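PDB 4MO9: periplasmic binding protein from Veillonella parvula, which probably captures a solute, perhaps a ferric siderophore, between its two lobes and delivers it to an ABC transporter, as related TroA-like binding proteins do. Local coordinates for residues T182-R187 with F322-F327; G99-K104 with S131-K136; G50-I55 with L356-S361; K238-I241 with P246-P249. All coordinates share one frame; numbering follows the deposited sequence.

From the N terminus, the first segment met is 50-55, at the start of helix 52-59; its loop closes only when 356-361 returns to it, so contact 3 encloses the other three and joins that helix to the chain between helix 344-355 and strand 365-367. Inside it, contact 2 closes first, joining 99-104 to 131-136 on the lobe built round strands 41-42, 67-69, 118-122 and 143-147. Contact 1 then opens on the long helix 171-194 and closes at helix 324-334. Contact 4, a short loop of the C-terminal lobe, is nested within contact 1, and none of the loops cross. Contacts 1 and 3 also touch, F322 CE2 lying 3.7 Å from F53 CE1.

Contact 1: T182-R187 with F322-F327; sequences TNRVTR and FDAAVF
The first torsion of V185 (chi1 170°) sets CG1 trans to the backbone N and brings CG2 round beside that N, while F327 (chi1 -83°) turns its ring to meet both methyls. This is helix packing against the long helix 171-194, which in TroA-like binding proteins joins the two lobes; here helix 324-334 lies along it. V185 CG1 sits over one face of the F327 ring, 4.1 Å from the centroid and 14° off the ring normal, a CH-pi contact. The other methyl works between two partners: V185 CG2 is 3.7 Å from A324 CB and 3.9 Å from F327 CD1. Replacing V185 by an alanine would probably open a gap over this ring and take away the methyl that rests on A324 CB. R184 adds its CB, 4.1 Å from A324 CB, but its extended chain then departs, and the guanidinium turns to F180 of its own helix through a hydrogen bond from NH1 to the carbonyl and a cation-pi contact. The backbone holds the ring's base: D323 O accepts from V326 N and F327 N, at 2.8 Å from the former, and lies in plane at the edge of the F327 ring.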
loop_
_atom_site.group_PDB
_atom_site.type_symbol
_atom_site.label_atom_id
_atom_site.label_comp_id
_atom_site.label_asym_id
_atom_site.label_seq_id
_atom_site.Cartn_x
_atom_site.Cartn_y
_atom_site.Cartn_z
ATOM N N THR A 182 1.951 -14.678 4.315
ATOM C CA THR A 182 3.161 -15.278 4.868
ATOM C C THR A 182 3.834 -16.235 3.888
ATOM O O THR A 182 5.074 -16.200 3.771
ATOM C CB THR A 182 2.866 -16.014 6.208
ATOM O OG1 THR A 182 2.275 -15.090 7.131
ATOM C CG2 THR A 182 4.150 -16.583 6.831
ATOM N N ASN A 183 3.058 -17.099 3.215
ATOM C CA ASN A 183 3.626 -18.020 2.220
ATOM C C ASN A 183 4.527 -17.239 1.264
ATOM O O ASN A 183 5.632 -17.668 0.931
ATOM C CB ASN A 183 2.548 -18.716 1.355
ATOM C CG ASN A 183 1.600 -19.613 2.148
ATOM O OD1 ASN A 183 1.887 -20.028 3.279
ATOM N ND2 ASN A 183 0.443 -19.921 1.542
ATOM N N ARG A 184 4.040 -16.087 0.823
ATOM C CA ARG A 184 4.680 -15.371 -0.287
ATOM C C ARG A 184 5.847 -14.502 0.150
ATOM O O ARG A 184 6.912 -14.506 -0.482
ATOM C CB ARG A 184 3.638 -14.547 -1.042
ATOM C CG ARG A 184 2.667 -15.438 -1.800
ATOM C CD ARG A 184 1.437 -14.701 -2.258
ATOM N NE ARG A 184 0.687 -15.535 -3.196
ATOM C CZ ARG A 184 -0.096 -16.544 -2.826
ATOM N NH1 ARG A 184 -0.247 -16.830 -1.539
ATOM N NH2 ARG A 184 -0.734 -17.261 -3.741
ATOM N N VAL A 185 5.667 -13.767 1.241
ATOM C CA VAL A 185 6.730 -12.883 1.693
ATOM C C VAL A 185 7.930 -13.681 2.218
ATOM O O VAL A 185 9.081 -13.311 1.952
ATOM C CB VAL A 185 6.218 -11.847 2.693
ATOM C CG1 VAL A 185 7.376 -11.088 3.341
ATOM C CG2 VAL A 185 5.292 -10.879 1.977
ATOM N N THR A 186 7.678 -14.797 2.910
ATOM C CA THR A 186 8.789 -15.617 3.402
ATOM C C THR A 186 9.576 -16.280 2.281
ATOM O O THR A 186 10.798 -16.402 2.391
ATOM C CB THR A 186 8.362 -16.686 4.451
ATOM O OG1 THR A 186 7.437 -17.608 3.857
ATOM C CG2 THR A 186 7.733 -16.014 5.670
ATOM N N ARG A 187 8.900 -16.723 1.217
ATOM C CA ARG A 187 9.601 -17.282 0.060
ATOM C C ARG A 187 10.577 -16.239 -0.483
ATOM O O ARG A 187 11.751 -16.544 -0.729
ATOM C CB ARG A 187 8.619 -17.701 -1.050
ATOM C CG ARG A 187 9.288 -18.281 -2.299
ATOM C CD ARG A 187 8.282 -18.606 -3.422
ATOM N NE ARG A 187 7.420 -19.741 -3.084
ATOM C CZ ARG A 187 6.156 -19.634 -2.673
ATOM N NH1 ARG A 187 5.582 -18.437 -2.548
ATOM N NH2 ARG A 187 5.464 -20.735 -2.382
ATOM N N PHE A 322 -2.413 -6.578 0.977
ATOM C CA PHE A 322 -2.077 -7.314 -0.237
ATOM C C PHE A 322 -0.658 -7.030 -0.774
ATOM O O PHE A 322 -0.350 -7.382 -1.922
ATOM C CB PHE A 322 -3.133 -7.077 -1.346
ATOM C CG PHE A 322 -3.476 -5.616 -1.582
ATOM C CD1 PHE A 322 -2.484 -4.633 -1.586
ATOM C CD2 PHE A 322 -4.797 -5.228 -1.821
ATOM C CE1 PHE A 322 -2.801 -3.291 -1.802
ATOM C CE2 PHE A 322 -5.123 -3.887 -2.041
ATOM C CZ PHE A 322 -4.122 -2.917 -2.029
ATOM N N ASP A 323 0.204 -6.405 0.036
ATOM C CA ASP A 323 1.509 -5.957 -0.479
ATOM C C ASP A 323 2.542 -7.066 -0.695
ATOM O O ASP A 323 3.659 -6.789 -1.140
ATOM C CB ASP A 323 2.095 -4.744 0.294
ATOM C CG ASP A 323 2.703 -5.101 1.651
ATOM O OD1 ASP A 323 2.965 -6.292 1.974
ATOM O OD2 ASP A 323 2.923 -4.148 2.437
ATOM N N ALA A 324 2.167 -8.310 -0.399
ATOM C CA ALA A 324 3.036 -9.447 -0.712
ATOM C C ALA A 324 3.381 -9.439 -2.195
ATOM O O ALA A 324 4.470 -9.864 -2.595
ATOM C CB ALA A 324 2.358 -10.760 -0.344
ATOM N N ALA A 325 2.444 -8.962 -3.010
ATOM C CA ALA A 325 2.682 -8.849 -4.451
ATOM C C ALA A 325 3.825 -7.885 -4.770
ATOM O O ALA A 325 4.520 -8.047 -5.786
ATOM C CB ALA A 325 1.413 -8.423 -5.171
ATOM N N VAL A 326 4.007 -6.870 -3.931
ATOM C CA VAL A 326 5.087 -5.907 -4.153
ATOM C C VAL A 326 6.430 -6.546 -3.814
ATOM O O VAL A 326 7.415 -6.364 -4.538
ATOM C CB VAL A 326 4.907 -4.646 -3.303
ATOM C CG1 VAL A 326 6.070 -3.694 -3.518
ATOM C CG2 VAL A 326 3.599 -3.952 -3.661
ATOM N N PHE A 327 6.469 -7.290 -2.713
ATOM C CA PHE A 327 7.679 -8.031 -2.337
ATOM C C PHE A 327 8.094 -8.943 -3.489
ATOM O O PHE A 327 9.268 -8.993 -3.863
ATOM C CB PHE A 327 7.437 -8.874 -1.066
ATOM C CG PHE A 327 7.576 -8.109 0.229
ATOM C CD1 PHE A 327 6.497 -7.407 0.756
ATOM C CD2 PHE A 327 8.769 -8.133 0.947
ATOM C CE1 PHE A 327 6.606 -6.720 1.966
ATOM C CE2 PHE A 327 8.893 -7.443 2.175
ATOM C CZ PHE A 327 7.801 -6.740 2.686
#

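Contact 2: G99-K104 with S131-K136; sequences GTIGDK and SDAKAK
The carboxylate of D132 and the peptide group linking I101 to G102 are the flat groups nearest each other here; they do not stack, but are bridged by a water. Directly, G102 N and D132 OD2 stand 4.3 Å apart, too far to bond. The water accepts from G102 N at 2.9 Å and donates to D132 OD2 at 2.6 Å, thereby giving both the N-H and the acid a partner at an exposed margin. Beneath this polar link lies an apolar one. I101 CD1 meets A133 CB at 3.7 Å, and the chain is bent twice to get there, with CG1 trans to the carbonyl carbon (chi1 -66°) and CD1 folded again (chi2 -70°). Around the same isoleucine stand F106, L125 and Y129, so A133 completes one side of a small apolar nest. I101 itself sits in a type II beta turn, closed by D103 N bonding to T100 O at 3.0 Å, with G102 (phi 97°) third, a backbone shape in which a CB would collide with the preceding carbonyl oxygen, so that glycine fits. The turn, from the loop before helix 108-112, packs on the break between helices 123-132 and 134-139, which form the crossover of a beta-alpha-beta unit joining parallel strands 118-122 and 143-147.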
loop_
_atom_site.group_PDB
_atom_site.type_symbol
_atom_site.label_atom_id
_atom_site.label_comp_id
_atom_site.label_asym_id
_atom_site.label_seq_id
_atom_site.Cartn_x
_atom_site.Cartn_y
_atom_site.Cartn_z
ATOM N N GLY A 99 -14.380 12.749 9.217
ATOM C CA GLY A 99 -13.133 13.399 8.862
ATOM C C GLY A 99 -11.941 12.471 9.038
ATOM O O GLY A 99 -12.097 11.304 9.427
ATOM N N THR A 100 -10.747 12.989 8.762
ATOM C CA THR A 100 -9.522 12.222 8.944
ATOM C C THR A 100 -8.667 12.851 10.049
ATOM O O THR A 100 -8.500 14.070 10.090
ATOM C CB THR A 100 -8.751 12.124 7.606
ATOM O OG1 THR A 100 -9.484 11.276 6.709
ATOM C CG2 THR A 100 -7.372 11.531 7.810
ATOM N N ILE A 101 -8.155 12.023 10.960
ATOM C CA ILE A 101 -7.272 12.478 12.040
ATOM C C ILE A 101 -6.082 13.223 11.448
ATOM O O ILE A 101 -5.449 12.725 10.518
ATOM C CB ILE A 101 -6.717 11.283 12.857
ATOM C CG1 ILE A 101 -7.841 10.575 13.611
ATOM C CG2 ILE A 101 -5.629 11.741 13.842
ATOM C CD1 ILE A 101 -8.411 11.406 14.750
ATOM N N GLY A 102 -5.773 14.404 11.976
ATOM C CA GLY A 102 -4.614 15.142 11.506
ATOM C C GLY A 102 -5.010 16.183 10.483
ATOM O O GLY A 102 -4.248 17.110 10.192
ATOM N N ASP A 103 -6.202 16.017 9.918
ATOM C CA ASP A 103 -6.815 17.078 9.136
ATOM C C ASP A 103 -7.641 17.935 10.081
ATOM O O ASP A 103 -7.844 17.581 11.243
ATOM C CB ASP A 103 -7.710 16.512 8.031
ATOM C CG ASP A 103 -6.919 15.906 6.891
ATOM O OD1 ASP A 103 -5.671 15.982 6.925
ATOM O OD2 ASP A 103 -7.549 15.366 5.955
ATOM N N LYS A 104 -8.119 19.064 9.583
ATOM C CA LYS A 104 -8.988 19.921 10.364
ATOM C C LYS A 104 -10.429 19.545 10.020
ATOM O O LYS A 104 -11.379 20.264 10.340
ATOM C CB LYS A 104 -8.670 21.388 10.065
ATOM C CG LYS A 104 -7.163 21.638 9.893
ATOM C CD LYS A 104 -6.727 23.015 10.391
ATOM C CE LYS A 104 -5.202 23.154 10.396
ATOM N NZ LYS A 104 -4.540 22.218 11.350
ATOM N N SER A 131 -2.985 12.471 20.490
ATOM C CA SER A 131 -2.933 13.881 20.860
ATOM C C SER A 131 -4.280 14.576 20.661
ATOM O O SER A 131 -4.671 15.422 21.462
ATOM C CB SER A 131 -1.868 14.601 20.036
ATOM O OG SER A 131 -1.694 15.920 20.512
ATOM N N ASP A 132 -4.978 14.213 19.586
ATOM C CA ASP A 132 -6.148 14.973 19.132
ATOM C C ASP A 132 -7.513 14.419 19.559
ATOM O O ASP A 132 -8.426 15.199 19.794
ATOM C CB ASP A 132 -6.158 15.097 17.600
ATOM C CG ASP A 132 -5.180 16.138 17.077
ATOM O OD1 ASP A 132 -4.643 16.933 17.885
ATOM O OD2 ASP A 132 -4.964 16.166 15.838
ATOM N N ALA A 133 -7.649 13.094 19.632
ATOM C CA ALA A 133 -8.972 12.457 19.688
ATOM C C ALA A 133 -9.146 11.334 20.716
ATOM O O ALA A 133 -10.253 11.141 21.227
ATOM C CB ALA A 133 -9.359 11.935 18.294
ATOM N N LYS A 134 -8.083 10.576 20.989
ATOM C CA LYS A 134 -8.199 9.354 21.798
ATOM C C LYS A 134 -8.869 9.567 23.158
ATOM O O LYS A 134 -9.687 8.751 23.557
ATOM C CB LYS A 134 -6.848 8.641 21.977
ATOM C CG LYS A 134 -6.980 7.285 22.708
ATOM C CD LYS A 134 -5.668 6.467 22.716
ATOM C CE LYS A 134 -5.865 5.092 23.392
ATOM N NZ LYS A 134 -6.413 5.203 24.782
ATOM N N ALA A 135 -8.547 10.654 23.855
ATOM C CA ALA A 135 -9.204 10.920 25.135
ATOM C C ALA A 135 -10.719 10.999 24.940
ATOM O O ALA A 135 -11.489 10.515 25.782
ATOM C CB ALA A 135 -8.677 12.198 25.775
ATOM N N LYS A 136 -11.144 11.588 23.826
ATOM C CA LYS A 136 -12.571 11.716 23.549
ATOM C C LYS A 136 -13.189 10.374 23.166
ATOM O O LYS A 136 -14.333 10.075 23.548
ATOM C CB LYS A 136 -12.826 12.781 22.483
ATOM C CG LYS A 136 -12.527 14.196 22.989
ATOM C CD LYS A 136 -12.914 15.246 21.967
ATOM C CE LYS A 136 -12.631 16.648 22.480
ATOM N NZ LYS A 136 -12.912 17.664 21.423
HETATM O O HOH W 1 -6.984 15.399 14.433
#

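Contact 3: G50-I55 with L356-S361; sequences GPFFTI and LPFSYS
L356 reaches F53 through the fork at its end. From CB the side chain passes to CG, which is trans to the carbonyl carbon (chi1 -69°), and there divides: CD2 comes to 3.8 Å from the backbone oxygen F53 O, while CD1 approaches the ring itself, 4.2 Å from F53 CD2. Both are plain van der Waals contacts, and the two side chains meet at a slant. F52, the residue before F53, makes the second junction. Its CG stands trans to the backbone N (chi1 174°), which carries the ring toward F358, whose side chain arrives from the opposite direction. F52 CZ touches F358 CZ at 3.9 Å and F358 CE2 at 4.0 Å, the contact being made through F52 CZ and these two atoms of F358. F52 CD1 also lies over one face of the F53 ring, 4.2 Å above its plane and toward the rim. F358 is braced from its own segment, P357 CG lying 3.8 Å above the ring plane and over its centre, and F85 of helix 79-88 stacks on it as well. F53 also meets F322, the link to contact 1. The contact therefore joins the first turn of helix 52-59 to the chain running from helix 344-355 toward strand 365-367 of the other sheet. No hydrogen bond crosses it, so what holds these largely buried residues together is probably dispersion and the exclusion of water.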
loop_
_atom_site.group_PDB
_atom_site.type_symbol
_atom_site.label_atom_id
_atom_site.label_comp_id
_atom_site.label_asym_id
_atom_site.label_seq_id
_atom_site.Cartn_x
_atom_site.Cartn_y
_atom_site.Cartn_z
ATOM N N GLY A 50 -4.795 1.802 6.455
ATOM C CA GLY A 50 -5.890 1.654 7.412
ATOM C C GLY A 50 -6.564 0.305 7.184
ATOM O O GLY A 50 -6.188 -0.428 6.266
ATOM N N PRO A 51 -7.585 -0.025 7.978
ATOM C CA PRO A 51 -8.140 -1.389 7.925
ATOM C C PRO A 51 -9.042 -1.700 6.716
ATOM O O PRO A 51 -9.362 -2.869 6.531
ATOM C CB PRO A 51 -8.971 -1.467 9.211
ATOM C CG PRO A 51 -9.430 -0.047 9.418
ATOM C CD PRO A 51 -8.215 0.785 9.040
ATOM N N PHE A 52 -9.426 -0.706 5.913
ATOM C CA PHE A 52 -10.439 -0.928 4.863
ATOM C C PHE A 52 -10.266 -2.192 4.020
ATOM O O PHE A 52 -11.189 -3.009 3.912
ATOM C CB PHE A 52 -10.560 0.279 3.929
ATOM C CG PHE A 52 -11.487 0.035 2.768
ATOM C CD1 PHE A 52 -10.982 -0.271 1.504
ATOM C CD2 PHE A 52 -12.868 0.087 2.945
ATOM C CE1 PHE A 52 -11.841 -0.511 0.437
ATOM C CE2 PHE A 52 -13.736 -0.152 1.880
ATOM C CZ PHE A 52 -13.214 -0.453 0.622
ATOM N N PHE A 53 -9.102 -2.358 3.397
ATOM C CA PHE A 53 -8.893 -3.533 2.548
ATOM C C PHE A 53 -8.907 -4.822 3.359
ATOM O O PHE A 53 -9.411 -5.844 2.894
ATOM C CB PHE A 53 -7.588 -3.428 1.770
ATOM C CG PHE A 53 -7.736 -2.746 0.439
ATOM C CD1 PHE A 53 -7.034 -1.587 0.161
ATOM C CD2 PHE A 53 -8.582 -3.266 -0.529
ATOM C CE1 PHE A 53 -7.166 -0.952 -1.065
ATOM C CE2 PHE A 53 -8.714 -2.636 -1.766
ATOM C CZ PHE A 53 -8.010 -1.481 -2.028
ATOM N N THR A 54 -8.342 -4.793 4.562
ATOM C CA THR A 54 -8.407 -5.976 5.432
ATOM C C THR A 54 -9.852 -6.313 5.798
ATOM O O THR A 54 -10.280 -7.478 5.715
ATOM C CB THR A 54 -7.551 -5.784 6.689
ATOM O OG1 THR A 54 -6.222 -5.399 6.286
ATOM C CG2 THR A 54 -7.486 -7.075 7.510
ATOM N N ILE A 55 -10.618 -5.300 6.187
ATOM C CA ILE A 55 -12.012 -5.534 6.549
ATOM C C ILE A 55 -12.796 -6.102 5.362
ATOM O O ILE A 55 -13.563 -7.064 5.518
ATOM C CB ILE A 55 -12.666 -4.253 7.121
ATOM C CG1 ILE A 55 -11.981 -3.872 8.436
ATOM C CG2 ILE A 55 -14.157 -4.441 7.326
ATOM C CD1 ILE A 55 -12.519 -2.570 9.097
ATOM N N LEU A 356 -11.536 -10.506 -1.746
ATOM C CA LEU A 356 -12.199 -9.212 -1.912
ATOM C C LEU A 356 -13.551 -9.304 -2.629
ATOM O O LEU A 356 -13.735 -10.107 -3.544
ATOM C CB LEU A 356 -11.266 -8.206 -2.605
ATOM C CG LEU A 356 -10.067 -7.768 -1.756
ATOM C CD1 LEU A 356 -9.106 -6.859 -2.539
ATOM C CD2 LEU A 356 -10.534 -7.062 -0.490
ATOM N N PRO A 357 -14.514 -8.484 -2.192
ATOM C CA PRO A 357 -15.826 -8.414 -2.836
ATOM C C PRO A 357 -15.804 -7.525 -4.086
ATOM O O PRO A 357 -16.865 -7.270 -4.663
ATOM C CB PRO A 357 -16.695 -7.766 -1.765
ATOM C CG PRO A 357 -15.758 -6.873 -1.017
ATOM C CD PRO A 357 -14.417 -7.583 -1.025
ATOM N N PHE A 358 -14.628 -7.060 -4.486
ATOM C CA PHE A 358 -14.501 -6.202 -5.667
ATOM C C PHE A 358 -13.792 -6.978 -6.776
ATOM O O PHE A 358 -12.866 -7.746 -6.491
ATOM C CB PHE A 358 -13.707 -4.934 -5.317
ATOM C CG PHE A 358 -14.148 -4.275 -4.028
ATOM C CD1 PHE A 358 -15.406 -3.698 -3.922
ATOM C CD2 PHE A 358 -13.298 -4.227 -2.933
ATOM C CE1 PHE A 358 -15.815 -3.094 -2.736
ATOM C CE2 PHE A 358 -13.694 -3.628 -1.744
ATOM C CZ PHE A 358 -14.958 -3.060 -1.646
ATOM N N SER A 359 -14.211 -6.796 -8.027
ATOM C CA SER A 359 -13.605 -7.541 -9.127
ATOM C C SER A 359 -12.206 -7.021 -9.447
ATOM O O SER A 359 -11.942 -5.812 -9.391
ATOM C CB SER A 359 -14.476 -7.468 -10.382
ATOM O OG SER A 359 -14.589 -6.129 -10.835
ATOM N N TYR A 360 -11.301 -7.935 -9.774
ATOM C CA TYR A 360 -9.967 -7.538 -10.184
ATOM C C TYR A 360 -9.980 -7.028 -11.625
ATOM O O TYR A 360 -10.647 -7.613 -12.478
ATOM C CB TYR A 360 -8.997 -8.713 -10.059
ATOM C CG TYR A 360 -7.600 -8.372 -10.522
ATOM C CD1 TYR A 360 -6.778 -7.556 -9.757
ATOM C CD2 TYR A 360 -7.110 -8.856 -11.727
ATOM C CE1 TYR A 360 -5.500 -7.233 -10.172
ATOM C CE2 TYR A 360 -5.834 -8.541 -12.155
ATOM C CZ TYR A 360 -5.032 -7.730 -11.371
ATOM O OH TYR A 360 -3.759 -7.414 -11.805
ATOM N N SER A 361 -9.261 -5.931 -11.872
ATOM C CA SER A 361 -8.980 -5.438 -13.229
ATOM C C SER A 361 -7.938 -4.317 -13.171
ATOM O O SER A 361 -7.422 -3.999 -12.098
ATOM C CB SER A 361 -10.240 -4.939 -13.935
ATOM O OG SER A 361 -10.687 -3.735 -13.354
#

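Contact 4: K238-I241 with P246-P249; sequences KDAI and PINP
P246 O is the one polar atom met closely across this contact, and it meets a methyl: I241 CD1 lies 3.9 Å away, with no hydrogen bond between the segments. The contact rests instead on the tips of two isoleucines. I241 CD1 and I247 CD1 come to 3.7 Å, the side chains crossing at a slant, and A240 CB adds a second touch on I247 CD1 at 4.1 Å. One methyl of I247 therefore sits against both neighbouring residues of 238-241. Its torsions explain the reach: CG1 points trans to the backbone N (chi1 -164°), which leaves CG2 wedged between that N and the carbonyl carbon, and the turn at chi2 (50°) brings CD1 across to the facing segment. I241 is folded back at both torsions, its CD1 being directed at I247 and at the carbonyl of the proline before it. Around the contact, F214, T237 and V252 touch I247, and F251 lies against A240. At the solvent side, K238 forms a salt bridge with D234, back toward the preceding strand. The two segments are the limbs of a single loop between edge strand 234-235 and helix 249-255, part of the beta-alpha-beta crossover that passes on to strand 259-263, and the isoleucine pair meets across the bend made by the four residues between the segments.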
loop_
_atom_site.group_PDB
_atom_site.type_symbol
_atom_site.label_atom_id
_atom_site.label_comp_id
_atom_site.label_asym_id
_atom_site.label_seq_id
_atom_site.Cartn_x
_atom_site.Cartn_y
_atom_site.Cartn_z
ATOM N N LYS A 238 20.208 5.782 -1.494
ATOM C CA LYS A 238 20.174 5.458 -0.056
ATOM C C LYS A 238 20.933 6.431 0.864
ATOM O O LYS A 238 20.525 6.641 2.011
ATOM C CB LYS A 238 20.639 4.015 0.198
ATOM C CG LYS A 238 22.135 3.787 0.002
ATOM C CD LYS A 238 22.461 2.302 -0.155
ATOM C CE LYS A 238 23.952 2.111 -0.433
ATOM N NZ LYS A 238 24.270 0.791 -1.060
ATOM N N ASP A 239 22.016 7.029 0.365
ATOM C CA ASP A 239 22.823 7.957 1.162
ATOM C C ASP A 239 22.489 9.434 0.933
ATOM O O ASP A 239 22.780 10.275 1.785
ATOM C CB ASP A 239 24.317 7.742 0.895
ATOM C CG ASP A 239 24.847 6.465 1.513
ATOM O OD1 ASP A 239 24.390 6.099 2.620
ATOM O OD2 ASP A 239 25.728 5.833 0.886
ATOM N N ALA A 240 21.885 9.746 -0.211
ATOM C CA ALA A 240 21.681 11.139 -0.615
ATOM C C ALA A 240 20.301 11.690 -0.242
ATOM O O ALA A 240 20.128 12.901 -0.091
ATOM C CB ALA A 240 21.937 11.300 -2.112
ATOM N N ILE A 241 19.322 10.798 -0.111
ATOM C CA ILE A 241 17.972 11.176 0.297
ATOM C C ILE A 241 17.745 10.702 1.735
ATOM O O ILE A 241 18.014 9.542 2.056
ATOM C CB ILE A 241 16.896 10.534 -0.631
ATOM C CG1 ILE A 241 17.160 10.876 -2.106
ATOM C CG2 ILE A 241 15.475 10.936 -0.200
ATOM C CD1 ILE A 241 17.122 12.369 -2.435
ATOM N N PRO A 246 12.909 14.613 -3.834
ATOM C CA PRO A 246 13.465 14.319 -5.159
ATOM C C PRO A 246 14.985 14.470 -5.225
ATOM O O PRO A 246 15.572 15.250 -4.471
ATOM C CB PRO A 246 12.760 15.320 -6.075
ATOM C CG PRO A 246 12.294 16.422 -5.171
ATOM C CD PRO A 246 12.063 15.820 -3.817
ATOM N N ILE A 247 15.605 13.696 -6.113
ATOM C CA ILE A 247 17.049 13.719 -6.318
ATOM C C ILE A 247 17.384 14.718 -7.432
ATOM O O ILE A 247 16.512 15.085 -8.221
ATOM C CB ILE A 247 17.555 12.304 -6.706
ATOM C CG1 ILE A 247 19.068 12.180 -6.536
ATOM C CG2 ILE A 247 17.152 11.956 -8.133
ATOM C CD1 ILE A 247 19.572 12.658 -5.196
ATOM N N ASN A 248 18.626 15.181 -7.497
ATOM C CA ASN A 248 19.036 16.007 -8.631
ATOM C C ASN A 248 19.241 15.133 -9.867
ATOM O O ASN A 248 19.901 14.099 -9.785
ATOM C CB ASN A 248 20.311 16.801 -8.315
ATOM C CG ASN A 248 21.389 15.946 -7.672
ATOM O OD1 ASN A 248 21.164 15.321 -6.634
ATOM N ND2 ASN A 248 22.569 15.909 -8.293
ATOM N N PRO A 249 18.670 15.540 -11.015
ATOM C CA PRO A 249 18.747 14.785 -12.276
ATOM C C PRO A 249 20.156 14.274 -12.621
ATOM O O PRO A 249 20.297 13.156 -13.131
ATOM C CB PRO A 249 18.306 15.812 -13.318
ATOM C CG PRO A 249 17.375 16.714 -12.580
ATOM C CD PRO A 249 17.875 16.774 -11.156
#